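Local coordinates for protein endoglucanase (Uncultured bacterium, PDB 3X17) that catalyses the hydrolysis of internal beta-1,4-glucosidic bonds in cellulose, as a family 9 glycoside hydrolase with an N-terminal Ig-like domain and an (alpha/alpha)6-barrel domain, at residues His149-Tyr154 and Gly165-Ala170; Tyr154-Asp159 and Arg264-Arg269; Gly181-Thr186 and Tyr244-Gly249. All blocks are in the same frame, centred on the assembly; numbering follows the deposited sequence.

Contact 1 (His149-Tyr154 and Gly165-Ala170); sequences HHEDGY and GTRLEA. With ZN (zinc ion), chain C.
Tyr154 and Arg167 form a single backbone bridge, their CA atoms 4.4 Å apart, where two irregular loop segments of the family 9 glycosidase domain meet beside its zinc site. Leu168 N donates to Gly153 O at 2.8 Å, and Gly153 N, which follows a cis peptide bond, returns a weak bond to Leu168 O. Two donors grip Asp152 O from opposite faces of its carbonyl plane: Ala170 N, and Arg167 NH2 at 2.9 Å. Arg167 dominates the side-chain contact. Its chain bends at chi2 (71°), which lays CD over one face of the Tyr154 ring, 4.1 Å from the centroid, in a CH-pi contact; Gly165 O meets the same ring in plane, at its edge. Glu151 OE1 faces Arg167 NH1 at 3.4 Å as a pair of charges, well out of the guanidinium plane. An alanine in place of Arg167 would probably leave Glu151 without its opposite charge, Asp152 O with one donor fewer and this face of Tyr154 without the CD cover. His149 ND1 binds the zinc ion, whose site Cys132, Asp148 and His175 complete. A water joins the polar ends, accepting from Arg167 NH1, donating to Glu151 OE1 and lying 2.6 Å from Tyr154 OH.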
loop_
_atom_site.group_PDB
_atom_site.type_symbol
_atom_site.label_atom_id
_atom_site.label_comp_id
_atom_site.label_asym_id
_atom_site.label_seq_id
_atom_site.Cartn_x
_atom_site.Cartn_y
_atom_site.Cartn_z
ATOM N N HIS A 149 -23.419 -7.315 6.377
ATOM C CA HIS A 149 -22.603 -8.407 6.884
ATOM C C HIS A 149 -22.620 -8.352 8.398
ATOM O O HIS A 149 -21.660 -8.755 9.071
ATOM C CB HIS A 149 -21.154 -8.303 6.363
ATOM C CG HIS A 149 -21.046 -8.429 4.872
ATOM N ND1 HIS A 149 -20.473 -7.456 4.084
ATOM C CD2 HIS A 149 -21.505 -9.382 4.021
ATOM C CE1 HIS A 149 -20.540 -7.819 2.813
ATOM N NE2 HIS A 149 -21.173 -8.980 2.746
ATOM N N HIS A 150 -23.779 -7.996 8.931
ATOM C CA HIS A 150 -23.993 -8.074 10.367
ATOM C C HIS A 150 -24.038 -9.505 10.916
ATOM O O HIS A 150 -24.033 -9.698 12.141
ATOM C CB HIS A 150 -25.256 -7.321 10.777
ATOM C CG HIS A 150 -25.337 -7.059 12.250
ATOM N ND1 HIS A 150 -26.087 -7.841 13.106
ATOM C CD2 HIS A 150 -24.675 -6.176 13.034
ATOM C CE1 HIS A 150 -25.960 -7.385 14.340
ATOM N NE2 HIS A 150 -25.102 -6.380 14.324
ATOM N N GLU A 151 -24.093 -10.503 10.031
ATOM C CA GLU A 151 -24.070 -11.903 10.500
ATOM C C GLU A 151 -22.695 -12.577 10.467
ATOM O O GLU A 151 -22.603 -13.803 10.552
ATOM C CB GLU A 151 -25.130 -12.752 9.766
ATOM C CG GLU A 151 -26.575 -12.263 9.942
ATOM C CD GLU A 151 -26.946 -12.069 11.416
ATOM O OE1 GLU A 151 -26.724 -13.014 12.203
ATOM O OE2 GLU A 151 -27.433 -10.972 11.788
ATOM N N ASP A 152 -21.622 -11.797 10.337
ATOM C CA ASP A 152 -20.258 -12.372 10.210
ATOM C C ASP A 152 -19.854 -12.934 11.574
ATOM O O ASP A 152 -19.837 -12.179 12.543
ATOM C CB ASP A 152 -19.239 -11.268 9.836
ATOM C CG ASP A 152 -19.330 -10.812 8.377
ATOM O OD1 ASP A 152 -20.088 -11.414 7.581
ATOM O OD2 ASP A 152 -18.629 -9.829 8.012
ATOM N N GLY A 153 -19.487 -14.213 11.693
ATOM C CA GLY A 153 -19.771 -15.274 10.740
ATOM C C GLY A 153 -19.742 -16.628 11.442
ATOM O O GLY A 153 -19.629 -16.713 12.664
ATOM N N TYR A 154 -19.879 -17.693 10.674
ATOM C CA TYR A 154 -20.074 -19.032 11.238
ATOM C C TYR A 154 -18.808 -19.849 11.028
ATOM O O TYR A 154 -18.245 -19.850 9.931
ATOM C CB TYR A 154 -21.263 -19.719 10.530
ATOM C CG TYR A 154 -22.580 -19.050 10.849
ATOM C CD1 TYR A 154 -22.985 -17.906 10.160
ATOM C CD2 TYR A 154 -23.314 -19.429 11.977
ATOM C CE1 TYR A 154 -24.184 -17.273 10.465
ATOM C CE2 TYR A 154 -24.499 -18.793 12.301
ATOM C CZ TYR A 154 -24.916 -17.701 11.567
ATOM O OH TYR A 154 -26.069 -17.040 11.940
ATOM N N GLY A 165 -20.368 -24.484 12.172
ATOM C CA GLY A 165 -21.718 -23.932 12.216
ATOM C C GLY A 165 -21.953 -22.994 13.394
ATOM O O GLY A 165 -22.956 -22.287 13.432
ATOM N N THR A 166 -20.992 -22.917 14.311
ATOM C CA THR A 166 -21.100 -21.966 15.397
ATOM C C THR A 166 -21.025 -20.524 14.908
ATOM O O THR A 166 -20.180 -20.185 14.065
ATOM C CB THR A 166 -20.017 -22.224 16.459
ATOM O OG1 THR A 166 -20.167 -23.562 16.965
ATOM C CG2 THR A 166 -20.136 -21.217 17.623
ATOM N N ARG A 167 -21.891 -19.677 15.460
ATOM C CA ARG A 167 -21.815 -18.244 15.246
ATOM C C ARG A 167 -20.731 -17.582 16.098
ATOM O O ARG A 167 -20.767 -17.627 17.321
ATOM C CB ARG A 167 -23.154 -17.558 15.542
ATOM C CG ARG A 167 -23.053 -16.006 15.464
ATOM C CD ARG A 167 -22.874 -15.487 14.031
ATOM N NE ARG A 167 -22.234 -14.165 13.983
ATOM C CZ ARG A 167 -22.858 -13.011 14.219
ATOM N NH1 ARG A 167 -24.161 -12.997 14.451
ATOM N NH2 ARG A 167 -22.193 -11.863 14.177
ATOM N N LEU A 168 -19.805 -16.906 15.430
ATOM C CA LEU A 168 -18.801 -16.066 16.103
ATOM C C LEU A 168 -19.171 -14.634 15.841
ATOM O O LEU A 168 -19.564 -14.302 14.729
ATOM C CB LEU A 168 -17.412 -16.288 15.475
ATOM C CG LEU A 168 -16.719 -17.583 15.880
ATOM C CD1 LEU A 168 -15.190 -17.379 15.779
ATOM C CD2 LEU A 168 -17.134 -18.029 17.295
ATOM N N GLU A 169 -18.945 -13.755 16.814
ATOM C CA GLU A 169 -19.098 -12.351 16.520
ATOM C C GLU A 169 -17.808 -11.793 15.945
ATOM O O GLU A 169 -16.859 -11.503 16.687
ATOM C CB GLU A 169 -19.550 -11.540 17.739
ATOM C CG GLU A 169 -19.921 -10.110 17.313
ATOM C CD GLU A 169 -20.726 -9.372 18.349
ATOM O OE1 GLU A 169 -21.791 -9.880 18.731
ATOM O OE2 GLU A 169 -20.329 -8.253 18.733
ATOM N N ALA A 170 -17.760 -11.692 14.622
ATOM C CA ALA A 170 -16.529 -11.365 13.896
ATOM C C ALA A 170 -16.938 -10.333 12.872
ATOM O O ALA A 170 -16.532 -10.332 11.728
ATOM C CB ALA A 170 -15.955 -12.620 13.218
HETATM ZN ZN ZN C . -19.291 -5.877 4.793
HETATM O O HOH W 1 -26.106 -15.230 13.851
#

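Contact 2 (Tyr154-Asp159 and Arg264-Arg269); sequences YVLVDD and RRYVYR
Arg264 lays its guanidinium flat on the Tyr154 ring in a cation-pi stack at the edge of a four-stranded mixed sheet, where strand 154-155 runs parallel to strand 265-271. Arg264 CZ sits over the centre of the Tyr154 ring, 3.6 Å from the centroid, with the two planes only 7° apart, although the side chains as a whole cross at about a right angle. The arginine chain bends at chi3 (-76°), bringing NE over the CD1-CE1 side of the ring, while Arg264 NH2 reaches CZ of Tyr154 at 3.5 Å. This is the face of Tyr154 opposite the one met by Arg167, so the ring is held between two arginines. Tyr154 and Tyr266 share one face of the sheet; Val155 and Val267 occupy the other. Leu156 divides its two methyls between aromatic rings: CD1 approaches Tyr266 CD1 at 4.0 Å and CD2 touches Tyr268 CE2 at 3.5 Å, both obliquely to the rings. Farther along, Val157 CG2 lies over a face of the Arg269 guanidinium. Arg265 points away from this pairing, its NE forming a salt bridge with Asp152. Between the backbones, Tyr154 N donates to Arg265 O at 2.9 Å, Val267 N to Tyr154 O, and Leu156 N to Val267 O. Val267 O also accepts a hydrogen bond from a water, 2.9 Å away, and that water accepts from Val157 N.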
loop_
_atom_site.group_PDB
_atom_site.type_symbol
_atom_site.label_atom_id
_atom_site.label_comp_id
_atom_site.label_asym_id
_atom_site.label_seq_id
_atom_site.Cartn_x
_atom_site.Cartn_y
_atom_site.Cartn_z
ATOM N N TYR A 154 -19.879 -17.693 10.674
ATOM C CA TYR A 154 -20.074 -19.032 11.238
ATOM C C TYR A 154 -18.808 -19.849 11.028
ATOM O O TYR A 154 -18.245 -19.850 9.931
ATOM C CB TYR A 154 -21.263 -19.719 10.530
ATOM C CG TYR A 154 -22.580 -19.050 10.849
ATOM C CD1 TYR A 154 -22.985 -17.906 10.160
ATOM C CD2 TYR A 154 -23.314 -19.429 11.977
ATOM C CE1 TYR A 154 -24.184 -17.273 10.465
ATOM C CE2 TYR A 154 -24.499 -18.793 12.301
ATOM C CZ TYR A 154 -24.916 -17.701 11.567
ATOM O OH TYR A 154 -26.069 -17.040 11.940
ATOM N N VAL A 155 -18.396 -20.582 12.048
ATOM C CA VAL A 155 -17.166 -21.372 11.970
ATOM C C VAL A 155 -17.277 -22.445 10.905
ATOM O O VAL A 155 -18.210 -23.245 10.945
ATOM C CB VAL A 155 -16.864 -22.056 13.308
ATOM C CG1 VAL A 155 -15.623 -22.912 13.180
ATOM C CG2 VAL A 155 -16.694 -21.003 14.410
ATOM N N LEU A 156 -16.317 -22.496 9.982
ATOM C CA LEU A 156 -16.368 -23.468 8.908
ATOM C C LEU A 156 -16.022 -24.895 9.332
ATOM O O LEU A 156 -16.763 -25.809 9.009
ATOM C CB LEU A 156 -15.540 -23.040 7.699
ATOM C CG LEU A 156 -15.639 -24.023 6.516
ATOM C CD1 LEU A 156 -17.073 -24.061 5.980
ATOM C CD2 LEU A 156 -14.691 -23.647 5.392
ATOM N N VAL A 157 -14.912 -25.088 10.049
ATOM C CA VAL A 157 -14.516 -26.432 10.488
ATOM C C VAL A 157 -14.426 -26.591 12.002
ATOM O O VAL A 157 -14.119 -25.633 12.712
ATOM C CB VAL A 157 -13.204 -26.947 9.802
ATOM C CG1 VAL A 157 -13.193 -26.620 8.298
ATOM C CG2 VAL A 157 -11.960 -26.448 10.519
ATOM N N ASP A 158 -14.704 -27.801 12.496
ATOM C CA ASP A 158 -14.595 -28.086 13.933
ATOM C C ASP A 158 -13.207 -27.713 14.430
ATOM O O ASP A 158 -12.203 -27.995 13.783
ATOM C CB ASP A 158 -14.798 -29.578 14.236
ATOM C CG ASP A 158 -16.226 -30.060 13.984
ATOM O OD1 ASP A 158 -17.149 -29.239 13.753
ATOM O OD2 ASP A 158 -16.397 -31.292 13.947
ATOM N N ASP A 159 -13.143 -27.162 15.628
ATOM C CA ASP A 159 -11.868 -27.030 16.275
ATOM C C ASP A 159 -12.161 -27.218 17.742
ATOM O O ASP A 159 -13.302 -27.438 18.114
ATOM C CB ASP A 159 -11.172 -25.681 15.937
ATOM C CG ASP A 159 -11.929 -24.442 16.460
ATOM O OD1 ASP A 159 -12.456 -24.469 17.600
ATOM O OD2 ASP A 159 -11.917 -23.403 15.754
ATOM N N ARG A 264 -24.649 -16.564 3.712
ATOM C CA ARG A 264 -24.041 -16.842 4.988
ATOM C C ARG A 264 -22.535 -16.665 4.803
ATOM O O ARG A 264 -22.004 -16.963 3.720
ATOM C CB ARG A 264 -24.348 -18.275 5.403
ATOM C CG ARG A 264 -23.583 -18.730 6.635
ATOM C CD ARG A 264 -24.234 -19.934 7.260
ATOM N NE ARG A 264 -25.421 -19.522 7.982
ATOM C CZ ARG A 264 -25.935 -20.189 9.005
ATOM N NH1 ARG A 264 -25.377 -21.317 9.418
ATOM N NH2 ARG A 264 -27.007 -19.719 9.608
ATOM N N ARG A 265 -21.861 -16.124 5.821
ATOM C CA ARG A 265 -20.406 -15.959 5.760
ATOM C C ARG A 265 -19.715 -16.780 6.833
ATOM O O ARG A 265 -20.203 -16.871 7.958
ATOM C CB ARG A 265 -20.010 -14.490 5.886
ATOM C CG ARG A 265 -20.722 -13.601 4.874
ATOM C CD ARG A 265 -19.748 -12.747 4.094
ATOM N NE ARG A 265 -19.117 -11.712 4.925
ATOM C CZ ARG A 265 -18.290 -10.805 4.419
ATOM N NH1 ARG A 265 -18.014 -10.839 3.123
ATOM N NH2 ARG A 265 -17.797 -9.839 5.165
ATOM N N TYR A 266 -18.564 -17.338 6.469
ATOM C CA TYR A 266 -17.879 -18.364 7.248
ATOM C C TYR A 266 -16.509 -17.903 7.698
ATOM O O TYR A 266 -15.840 -17.126 7.015
ATOM C CB TYR A 266 -17.709 -19.656 6.448
ATOM C CG TYR A 266 -19.019 -20.350 6.172
ATOM C CD1 TYR A 266 -19.623 -21.160 7.135
ATOM C CD2 TYR A 266 -19.689 -20.133 4.977
ATOM C CE1 TYR A 266 -20.855 -21.772 6.884
ATOM C CE2 TYR A 266 -20.926 -20.709 4.730
ATOM C CZ TYR A 266 -21.495 -21.539 5.674
ATOM O OH TYR A 266 -22.723 -22.090 5.396
ATOM N N VAL A 267 -16.112 -18.390 8.864
ATOM C CA VAL A 267 -14.817 -18.077 9.443
ATOM C C VAL A 267 -13.932 -19.277 9.171
ATOM O O VAL A 267 -14.240 -20.387 9.593
ATOM C CB VAL A 267 -14.958 -17.865 10.962
ATOM C CG1 VAL A 267 -13.597 -17.689 11.633
ATOM C CG2 VAL A 267 -15.886 -16.684 11.217
ATOM N N TYR A 268 -12.922 -19.070 8.339
ATOM C CA TYR A 268 -12.061 -20.156 7.881
ATOM C C TYR A 268 -10.993 -20.480 8.925
ATOM O O TYR A 268 -10.800 -19.722 9.878
ATOM C CB TYR A 268 -11.447 -19.776 6.539
ATOM C CG TYR A 268 -12.459 -19.789 5.402
ATOM C CD1 TYR A 268 -13.428 -18.800 5.306
ATOM C CD2 TYR A 268 -12.558 -20.886 4.549
ATOM C CE1 TYR A 268 -14.367 -18.821 4.314
ATOM C CE2 TYR A 268 -13.505 -20.916 3.545
ATOM C CZ TYR A 268 -14.399 -19.881 3.437
ATOM O OH TYR A 268 -15.373 -19.916 2.482
ATOM N N ARG A 269 -10.286 -21.590 8.724
ATOM C CA ARG A 269 -9.514 -22.218 9.778
ATOM C C ARG A 269 -8.277 -21.389 10.122
ATOM O O ARG A 269 -7.796 -20.608 9.299
ATOM C CB ARG A 269 -9.065 -23.602 9.319
ATOM C CG ARG A 269 -7.982 -23.538 8.227
ATOM C CD ARG A 269 -7.617 -24.911 7.718
ATOM N NE ARG A 269 -8.773 -25.592 7.163
ATOM C CZ ARG A 269 -8.910 -26.913 7.123
ATOM N NH1 ARG A 269 -7.932 -27.711 7.560
ATOM N NH2 ARG A 269 -10.017 -27.438 6.608
HETATM O O HOH W 2 -13.101 -22.903 10.492
#

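Contact 3 (Gly181-Thr186 and Tyr244-Gly249); sequences GKYVTT and YHKLAG
Lys182 and Leu247 form an antiparallel hydrogen-bonded pair, Leu247 N to Lys182 O at 2.9 Å and Lys182 N to Leu247 O at 3.1 Å, and Tyr183 with Lys246 follows as the non-hydrogen-bonded pair. A third bond, Val184 N to His245 O, carries the pairing up to the start of helix 184-200. The side chains of Tyr183 and Lys246 lie side by side and point the same way: the lysine chain is extended beyond CG, and CB and CD of Lys246 rest against CD2 of Tyr183, CB at 3.8 Å. Their polar ends part, Tyr183 OH to Asp179 and Lys246 NZ to Ser328. On the other face, Lys182 sends NZ to Gly172 O and Asp152. Val184 fits tightly, its CG2 3.0 Å from Tyr244 O. Thr185 and His245 cross obliquely and share Asp274, which bonds to Thr185 OG1 and His245 ND1. A water above a face of the His245 ring donates to Thr185 OG1 and His245 O, 2.7 Å from each. The arrangement is a strand-to-helix junction, with Tyr183 at the N-cap position, that joins a small sheet to a helix of the family 9 catalytic domain.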
loop_
_atom_site.group_PDB
_atom_site.type_symbol
_atom_site.label_atom_id
_atom_site.label_comp_id
_atom_site.label_asym_id
_atom_site.label_seq_id
_atom_site.Cartn_x
_atom_site.Cartn_y
_atom_site.Cartn_z
ATOM N N GLY A 181 -14.814 -9.852 1.187
ATOM C CA GLY A 181 -14.073 -10.730 2.087
ATOM C C GLY A 181 -13.184 -9.952 3.044
ATOM O O GLY A 181 -12.814 -8.815 2.785
ATOM N N LYS A 182 -12.951 -10.517 4.221
ATOM C CA LYS A 182 -12.092 -9.888 5.211
ATOM C C LYS A 182 -11.017 -10.905 5.565
ATOM O O LYS A 182 -11.296 -12.080 5.725
ATOM C CB LYS A 182 -12.898 -9.520 6.447
ATOM C CG LYS A 182 -14.167 -8.676 6.122
ATOM C CD LYS A 182 -14.848 -8.149 7.379
ATOM C CE LYS A 182 -15.331 -9.272 8.289
ATOM N NZ LYS A 182 -16.345 -8.750 9.299
ATOM N N TYR A 183 -9.769 -10.494 5.498
ATOM C CA TYR A 183 -8.697 -11.484 5.458
ATOM C C TYR A 183 -7.650 -11.061 6.450
ATOM O O TYR A 183 -7.177 -9.935 6.398
ATOM C CB TYR A 183 -8.061 -11.496 4.079
ATOM C CG TYR A 183 -8.991 -11.794 2.949
ATOM C CD1 TYR A 183 -9.674 -10.762 2.320
ATOM C CD2 TYR A 183 -9.039 -13.073 2.384
ATOM C CE1 TYR A 183 -10.418 -10.985 1.198
ATOM C CE2 TYR A 183 -9.774 -13.311 1.228
ATOM C CZ TYR A 183 -10.497 -12.282 0.671
ATOM O OH TYR A 183 -11.264 -12.507 -0.452
ATOM N N VAL A 184 -7.298 -11.942 7.371
ATOM C CA VAL A 184 -6.363 -11.556 8.415
ATOM C C VAL A 184 -4.958 -11.228 7.857
ATOM O O VAL A 184 -4.221 -10.400 8.426
ATOM C CB VAL A 184 -6.244 -12.633 9.492
ATOM C CG1 VAL A 184 -4.966 -12.391 10.316
ATOM C CG2 VAL A 184 -7.453 -12.579 10.418
ATOM N N THR A 185 -4.627 -11.817 6.711
ATOM C CA THR A 185 -3.254 -11.838 6.235
ATOM C C THR A 185 -2.894 -10.451 5.689
ATOM O O THR A 185 -1.817 -9.929 5.957
ATOM C CB THR A 185 -3.061 -12.957 5.156
ATOM O OG1 THR A 185 -3.504 -14.223 5.695
ATOM C CG2 THR A 185 -1.591 -13.073 4.735
ATOM N N THR A 186 -3.862 -9.795 5.057
ATOM C CA THR A 186 -3.678 -8.432 4.564
ATOM C C THR A 186 -4.025 -7.395 5.628
ATOM O O THR A 186 -3.403 -6.337 5.680
ATOM C CB THR A 186 -4.552 -8.161 3.308
ATOM O OG1 THR A 186 -5.854 -8.713 3.529
ATOM C CG2 THR A 186 -3.929 -8.788 2.039
ATOM N N TYR A 244 -7.965 -16.986 13.193
ATOM C CA TYR A 244 -8.610 -17.493 11.976
ATOM C C TYR A 244 -8.120 -16.735 10.761
ATOM O O TYR A 244 -7.687 -15.581 10.859
ATOM C CB TYR A 244 -10.152 -17.406 12.074
ATOM C CG TYR A 244 -10.729 -18.280 13.169
ATOM C CD1 TYR A 244 -10.667 -19.672 13.078
ATOM C CD2 TYR A 244 -11.270 -17.720 14.326
ATOM C CE1 TYR A 244 -11.164 -20.483 14.091
ATOM C CE2 TYR A 244 -11.773 -18.516 15.352
ATOM C CZ TYR A 244 -11.705 -19.898 15.235
ATOM O OH TYR A 244 -12.176 -20.706 16.255
ATOM N N HIS A 245 -8.208 -17.378 9.606
ATOM C CA HIS A 245 -7.486 -16.916 8.437
ATOM C C HIS A 245 -8.245 -15.816 7.721
ATOM O O HIS A 245 -7.660 -14.862 7.233
ATOM C CB HIS A 245 -7.243 -18.075 7.483
ATOM C CG HIS A 245 -6.622 -17.673 6.187
ATOM N ND1 HIS A 245 -5.403 -17.021 6.117
ATOM C CD2 HIS A 245 -6.961 -17.977 4.911
ATOM C CE1 HIS A 245 -5.041 -16.910 4.850
ATOM N NE2 HIS A 245 -5.988 -17.447 4.097
ATOM N N LYS A 246 -9.550 -15.964 7.619
ATOM C CA LYS A 246 -10.323 -15.068 6.803
ATOM C C LYS A 246 -11.798 -15.401 6.997
ATOM O O LYS A 246 -12.150 -16.400 7.656
ATOM C CB LYS A 246 -9.939 -15.232 5.327
ATOM C CG LYS A 246 -10.324 -16.612 4.742
ATOM C CD LYS A 246 -10.143 -16.681 3.245
ATOM C CE LYS A 246 -10.287 -18.136 2.761
ATOM N NZ LYS A 246 -10.371 -18.225 1.261
ATOM N N LEU A 247 -12.642 -14.503 6.502
ATOM C CA LEU A 247 -14.064 -14.591 6.690
ATOM C C LEU A 247 -14.724 -14.209 5.391
ATOM O O LEU A 247 -14.536 -13.100 4.894
ATOM C CB LEU A 247 -14.505 -13.644 7.799
ATOM C CG LEU A 247 -15.877 -13.934 8.381
ATOM C CD1 LEU A 247 -15.948 -13.315 9.790
ATOM C CD2 LEU A 247 -16.993 -13.412 7.457
ATOM N N ALA A 248 -15.497 -15.116 4.819
ATOM C CA ALA A 248 -16.079 -14.826 3.508
ATOM C C ALA A 248 -17.241 -15.762 3.217
ATOM O O ALA A 248 -17.446 -16.723 3.946
ATOM C CB ALA A 248 -15.015 -14.921 2.400
ATOM N N GLY A 249 -18.006 -15.442 2.177
ATOM C CA GLY A 249 -19.085 -16.313 1.693
ATOM C C GLY A 249 -18.488 -17.485 0.949
ATOM O O GLY A 249 -17.294 -17.465 0.612
HETATM O O HOH W 3 -6.180 -14.079 5.157
#

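Overall arrangement
All three contacts lie within the family 9 catalytic domain, on the same side of the chain's centre, and contacts 2 and 3 build its small mixed sheet, whose strand order is 154-155, 265-271, 243-249, 182-183. Contact 2 forms one edge pair and contact 3 the other, their centres about 11 Å apart, with Tyr266 N and Ala248 O bonding between the middle strands. Contact 1, its centre about 8 Å from that of contact 2, adds segment 165-170 beside strand 154-155 and shares Tyr154. Along the chain contact 1 closes before contact 3 opens, and contact 3 is nested within the loop closed by contact 2. Asp152, reaching both Lys182 and Arg265, ties the zinc-bearing loop to the sheet.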